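Local coordinates for protein methylocystis parvus OBBP MbnE (Methylocystis parvus OBBP, PDB 5ICQ) that probably binds the copper-chelating peptide methanobactin in the periplasm, as a solute-binding protein of family 5 linked to methanobactin transport, at residues L239-P244 with F260-L265; N94-L99 with A219-S224. One frame throughout, in Å; residues are numbered along the deposited sequence.

Contact 1 of 2, residues L239-P244 with F260-L265; sequences LLKRDP and FDEIDL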
loop_
_atom_site.group_PDB
_atom_site.type_symbol
_atom_site.label_atom_id
_atom_site.label_comp_id
_atom_site.label_asym_id
_atom_site.label_seq_id
_atom_site.Cartn_x
_atom_site.Cartn_y
_atom_site.Cartn_z
ATOM N N LEU A 239 23.178 1.763 11.613
ATOM C CA LEU A 239 23.837 0.460 11.609
ATOM C C LEU A 239 23.134 -0.472 12.587
ATOM O O LEU A 239 23.042 -0.178 13.787
ATOM C CB LEU A 239 25.319 0.573 11.964
ATOM C CG LEU A 239 26.071 -0.770 12.000
ATOM C CD1 LEU A 239 26.172 -1.401 10.608
ATOM C CD2 LEU A 239 27.459 -0.620 12.627
ATOM N N LEU A 240 22.648 -1.592 12.070
ATOM C CA LEU A 240 22.039 -2.644 12.865
ATOM C C LEU A 240 23.022 -3.793 13.004
ATOM O O LEU A 240 23.712 -4.145 12.048
ATOM C CB LEU A 240 20.758 -3.154 12.206
ATOM C CG LEU A 240 19.718 -2.092 11.878
ATOM C CD1 LEU A 240 18.481 -2.756 11.299
ATOM C CD2 LEU A 240 19.389 -1.282 13.130
ATOM N N LYS A 241 23.086 -4.376 14.192
ATOM C CA LYS A 241 23.971 -5.502 14.442
ATOM C C LYS A 241 23.169 -6.597 15.125
ATOM O O LYS A 241 22.351 -6.315 16.004
ATOM C CB LYS A 241 25.168 -5.074 15.311
ATOM C CG LYS A 241 26.134 -6.190 15.620
ATOM C CD LYS A 241 27.440 -5.626 16.154
ATOM C CE LYS A 241 28.469 -6.720 16.379
ATOM N NZ LYS A 241 29.711 -6.144 16.981
ATOM N N ARG A 242 23.404 -7.844 14.724
ATOM C CA ARG A 242 22.625 -8.945 15.266
ATOM C C ARG A 242 22.755 -9.000 16.785
ATOM O O ARG A 242 23.830 -8.759 17.340
ATOM C CB ARG A 242 23.092 -10.274 14.670
ATOM C CG ARG A 242 22.445 -11.478 15.339
ATOM C CD ARG A 242 23.106 -12.793 14.957
ATOM N NE ARG A 242 23.342 -12.901 13.520
ATOM C CZ ARG A 242 22.395 -13.137 12.625
ATOM N NH1 ARG A 242 21.130 -13.278 13.029
ATOM N NH2 ARG A 242 22.708 -13.233 11.343
ATOM N N ASP A 243 21.632 -9.263 17.453
ATOM C CA ASP A 243 21.621 -9.644 18.861
ATOM C C ASP A 243 21.943 -11.130 18.923
ATOM O O ASP A 243 21.119 -11.950 18.511
ATOM C CB ASP A 243 20.260 -9.373 19.506
ATOM C CG ASP A 243 20.216 -9.765 20.987
ATOM O OD1 ASP A 243 21.224 -10.292 21.516
ATOM O OD2 ASP A 243 19.161 -9.555 21.621
ATOM N N PRO A 244 23.115 -11.512 19.425
ATOM C CA PRO A 244 23.468 -12.941 19.471
ATOM C C PRO A 244 22.525 -13.774 20.323
ATOM O O PRO A 244 22.520 -15.005 20.206
ATOM C CB PRO A 244 24.887 -12.933 20.055
ATOM C CG PRO A 244 25.023 -11.616 20.747
ATOM C CD PRO A 244 24.149 -10.646 20.015
ATOM N N PHE A 260 22.057 -11.721 7.715
ATOM C CA PHE A 260 23.224 -10.859 7.803
ATOM C C PHE A 260 23.557 -10.582 9.262
ATOM O O PHE A 260 22.664 -10.437 10.103
ATOM C CB PHE A 260 22.974 -9.546 7.062
ATOM C CG PHE A 260 22.650 -9.735 5.611
ATOM C CD1 PHE A 260 23.652 -10.053 4.712
ATOM C CD2 PHE A 260 21.340 -9.608 5.149
ATOM C CE1 PHE A 260 23.372 -10.243 3.370
ATOM C CE2 PHE A 260 21.046 -9.797 3.806
ATOM C CZ PHE A 260 22.070 -10.117 2.914
ATOM N N ASP A 261 24.858 -10.513 9.562
ATOM C CA ASP A 261 25.270 -10.158 10.916
ATOM C C ASP A 261 25.091 -8.670 11.174
ATOM O O ASP A 261 24.873 -8.261 12.320
ATOM C CB ASP A 261 26.725 -10.572 11.159
ATOM C CG ASP A 261 26.879 -12.076 11.425
ATOM O OD1 ASP A 261 25.856 -12.763 11.661
ATOM O OD2 ASP A 261 28.028 -12.570 11.421
ATOM N N GLU A 262 25.147 -7.854 10.124
ATOM C CA GLU A 262 25.012 -6.411 10.238
ATOM C C GLU A 262 24.267 -5.887 9.026
ATOM O O GLU A 262 24.416 -6.410 7.920
ATOM C CB GLU A 262 26.379 -5.701 10.312
ATOM C CG GLU A 262 27.108 -5.864 11.634
ATOM C CD GLU A 262 28.589 -5.563 11.517
ATOM O OE1 GLU A 262 29.386 -6.255 12.182
ATOM O OE2 GLU A 262 28.955 -4.646 10.751
ATOM N N ILE A 263 23.482 -4.837 9.242
ATOM C CA ILE A 263 22.782 -4.143 8.168
ATOM C C ILE A 263 23.111 -2.664 8.291
ATOM O O ILE A 263 22.799 -2.046 9.316
ATOM C CB ILE A 263 21.263 -4.342 8.231
ATOM C CG1 ILE A 263 20.923 -5.837 8.200
ATOM C CG2 ILE A 263 20.602 -3.573 7.067
ATOM C CD1 ILE A 263 19.509 -6.135 8.629
ATOM N N ASP A 264 23.718 -2.095 7.253
ATOM C CA ASP A 264 24.092 -0.681 7.243
ATOM C C ASP A 264 23.166 0.055 6.286
ATOM O O ASP A 264 23.251 -0.129 5.064
ATOM C CB ASP A 264 25.555 -0.509 6.843
ATOM C CG ASP A 264 26.023 0.943 6.942
ATOM O OD1 ASP A 264 25.404 1.727 7.697
ATOM O OD2 ASP A 264 27.011 1.298 6.266
ATOM N N LEU A 265 22.269 0.869 6.841
ATOM C CA LEU A 265 21.303 1.630 6.054
ATOM C C LEU A 265 21.870 3.027 5.833
ATOM O O LEU A 265 21.946 3.823 6.773
ATOM C CB LEU A 265 19.946 1.706 6.753
ATOM C CG LEU A 265 19.225 0.365 6.958
ATOM C CD1 LEU A 265 19.520 -0.206 8.338
ATOM C CD2 LEU A 265 17.725 0.496 6.743
#
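D261 OD1 takes two bonds from the guanidinium of R242 and joins the two strands at one end. R242 NE reaches it at 3.1 Å and R242 NH2 at 3.2 Å. The grip is side-on and makes a salt bridge. OD1 lies at the edge of the guanidinium, in its plane, but the carboxylate stands almost upright to that plane, at 86°. NH2 uses the anti lone pair of OD1. The R242 chain leaves with CG opposite the backbone N and bends at chi3 (-46°), which turns NE and NH2 back onto D261. NH1 has a second partner, Y258 O, so the group is fixed on another side and should turn little.

From this pair an antiparallel ladder continues along the strands. R242 N donates to D261 O at 2.8 Å. L240 and I263 form the hydrogen-bonded pair: L240 N meets I263 O at 2.8 Å, nearly straight at 177°, and I263 N returns to L240 O at 2.9 Å. L239 with D264 and K241 with E262 are non-hydrogen-bonded pairs on one face. There the two chains of the second pair lie side by side, K241 CG 4.1 Å from E262 CG. L239 CD1 rests against D264 CB. The acids find their basic partners outside the two segments: E262 in a salt bridge with R65, D264 with R237. On the other face the contact between the two strands is apolar. L240 CG packs on L265 CD1 at 4.0 Å. L240 CB and I263 CB lie next to each other, 4.2 Å apart.

These are the two middle strands of a four-stranded mixed sheet. Strand 227-233 flanks 237-242 antiparallel, with Y227 and V229 touching L240. Strand 65-71 runs parallel to 262-268 on the far edge.

Contact 2 of 2, residues N94-L99 with A219-S224; sequences NVFQGL and AKPLGS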
loop_
_atom_site.group_PDB
_atom_site.type_symbol
_atom_site.label_atom_id
_atom_site.label_comp_id
_atom_site.label_asym_id
_atom_site.label_seq_id
_atom_site.Cartn_x
_atom_site.Cartn_y
_atom_site.Cartn_z
ATOM N N ASN A 94 12.976 -5.755 12.463
ATOM C CA ASN A 94 14.349 -5.996 12.909
ATOM C C ASN A 94 14.527 -5.685 14.390
ATOM O O ASN A 94 15.276 -6.381 15.088
ATOM C CB ASN A 94 15.325 -5.155 12.090
ATOM C CG ASN A 94 15.425 -5.620 10.650
ATOM O OD1 ASN A 94 15.421 -6.825 10.368
ATOM N ND2 ASN A 94 15.509 -4.669 9.733
ATOM N N VAL A 95 13.896 -4.619 14.874
ATOM C CA VAL A 95 14.030 -4.179 16.263
ATOM C C VAL A 95 12.711 -4.305 17.012
ATOM O O VAL A 95 12.636 -4.965 18.051
ATOM C CB VAL A 95 14.573 -2.733 16.341
ATOM C CG1 VAL A 95 14.672 -2.293 17.787
ATOM C CG2 VAL A 95 15.936 -2.642 15.678
ATOM N N PHE A 96 11.649 -3.699 16.484
ATOM C CA PHE A 96 10.340 -3.699 17.133
ATOM C C PHE A 96 9.467 -4.818 16.582
ATOM O O PHE A 96 9.287 -4.924 15.364
ATOM C CB PHE A 96 9.636 -2.359 16.918
ATOM C CG PHE A 96 10.415 -1.180 17.423
ATOM C CD1 PHE A 96 10.620 -1.000 18.783
ATOM C CD2 PHE A 96 10.915 -0.243 16.539
ATOM C CE1 PHE A 96 11.320 0.096 19.254
ATOM C CE2 PHE A 96 11.615 0.865 16.998
ATOM C CZ PHE A 96 11.825 1.031 18.355
ATOM N N GLN A 97 8.886 -5.615 17.476
ATOM C CA GLN A 97 8.133 -6.797 17.081
ATOM C C GLN A 97 6.682 -6.692 17.522
ATOM O O GLN A 97 6.378 -6.136 18.577
ATOM C CB GLN A 97 8.711 -8.066 17.710
ATOM C CG GLN A 97 10.129 -8.352 17.351
ATOM C CD GLN A 97 10.532 -9.695 17.895
ATOM O OE1 GLN A 97 10.459 -9.934 19.104
ATOM N NE2 GLN A 97 10.915 -10.598 17.006
ATOM N N GLY A 98 5.788 -7.288 16.733
ATOM C CA GLY A 98 4.406 -7.422 17.141
ATOM C C GLY A 98 4.129 -8.718 17.879
ATOM O O GLY A 98 4.987 -9.587 18.044
ATOM N N LEU A 99 2.880 -8.847 18.329
ATOM C CA LEU A 99 2.449 -10.091 18.957
ATOM C C LEU A 99 2.476 -11.258 17.976
ATOM O O LEU A 99 2.759 -12.399 18.364
ATOM C CB LEU A 99 1.049 -9.913 19.528
ATOM C CG LEU A 99 0.971 -9.064 20.789
ATOM C CD1 LEU A 99 -0.500 -8.706 21.079
ATOM C CD2 LEU A 99 1.604 -9.808 21.953
ATOM N N ALA A 219 18.327 8.537 20.301
ATOM C CA ALA A 219 18.778 7.530 21.251
ATOM C C ALA A 219 18.465 6.145 20.703
ATOM O O ALA A 219 17.439 5.937 20.054
ATOM C CB ALA A 219 18.111 7.730 22.611
ATOM N N LYS A 220 19.367 5.211 20.931
ATOM C CA LYS A 220 19.165 3.862 20.425
ATOM C C LYS A 220 17.982 3.215 21.138
ATOM O O LYS A 220 18.042 3.003 22.356
ATOM C CB LYS A 220 20.436 3.053 20.602
ATOM C CG LYS A 220 21.629 3.689 19.894
ATOM C CD LYS A 220 22.919 2.950 20.214
ATOM C CE LYS A 220 24.120 3.680 19.655
ATOM N NZ LYS A 220 25.376 3.041 20.125
ATOM N N PRO A 221 16.900 2.904 20.438
ATOM C CA PRO A 221 15.707 2.374 21.101
ATOM C C PRO A 221 15.842 0.898 21.434
ATOM O O PRO A 221 16.509 0.131 20.736
ATOM C CB PRO A 221 14.613 2.590 20.052
ATOM C CG PRO A 221 15.358 2.379 18.749
ATOM C CD PRO A 221 16.732 2.978 18.974
ATOM N N LEU A 222 15.166 0.502 22.509
ATOM C CA LEU A 222 15.162 -0.889 22.942
ATOM C C LEU A 222 13.998 -1.636 22.304
ATOM O O LEU A 222 12.837 -1.220 22.427
ATOM C CB LEU A 222 15.065 -0.981 24.468
ATOM C CG LEU A 222 15.162 -2.438 24.949
ATOM C CD1 LEU A 222 16.586 -2.927 24.789
ATOM C CD2 LEU A 222 14.694 -2.613 26.389
ATOM N N GLY A 223 14.309 -2.745 21.639
ATOM C CA GLY A 223 13.278 -3.635 21.142
ATOM C C GLY A 223 13.546 -5.077 21.522
ATOM O O GLY A 223 14.372 -5.345 22.401
ATOM N N SER A 224 12.839 -6.016 20.887
ATOM C CA SER A 224 13.008 -7.437 21.161
ATOM C C SER A 224 13.413 -8.228 19.926
ATOM O O SER A 224 13.457 -9.455 19.993
ATOM C CB SER A 224 11.723 -8.036 21.742
ATOM O OG SER A 224 10.648 -7.911 20.818
HETATM O O HOH W 1 9.551 -5.307 20.216
#
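Q97 has CG opposite its carbonyl carbon (chi1 -60°) and an extended chi2, and S224 has OG between its backbone N and carbonyl carbon (chi1 61°), which brings Q97 OE1 up to S224 OG. This is loop-to-loop packing within the solute-binding fold, joining the lead-in to strand 100-103 with the lead-in to strand 227-233. S224 OG donates to Q97 OE1 at 2.7 Å, tilted 23° from the amide carbonyl plane. A water also bridges the loops, accepting from Q97 N and donating to S224 OG. Q97 OE1 also accepts from W247 NE1, and Q97 NE2 bonds Y246 OH, so both ends of the amide are held. A leucine in place of Q97 would probably leave S224 OG without its acceptor and the W247 and Y246 groups without their mate.

F96 and P221 cross at about a right angle, with F96 CZ 3.6 Å from P221 CB. V95 CG1 sits over the centre of one face of the F96 ring. G223 lies close against the V95 carbonyl, where a CB would clash. Its CA makes a CA-H...O contact to V95 O at 3.4 Å, and S224 N makes a weak hydrogen bond to the same V95 O at 3.0 Å.

In the fold
Contact 1 is sheet pairing and contact 2 is loop packing. Contact 1 is partly buried: its charged side chains lie on one face and at one end, and L240 and I263 on the other. Contact 2 is largely buried, with P221 and L222 partly exposed. It relies on neutral groups: a short hydroxyl-to-amide bond, a weak backbone bond, a bridging water and apolar packing. Their centres are about 13 Å apart, and they touch where L240 CD1 packs on N94 ND2. Strand 227-233 ties them together. The loop 219-224 leads into it, P221 touches its V229, and the strand pairs with 237-242 of contact 1. Y227 contacts N94, L240 and I263, and so meets both contacts.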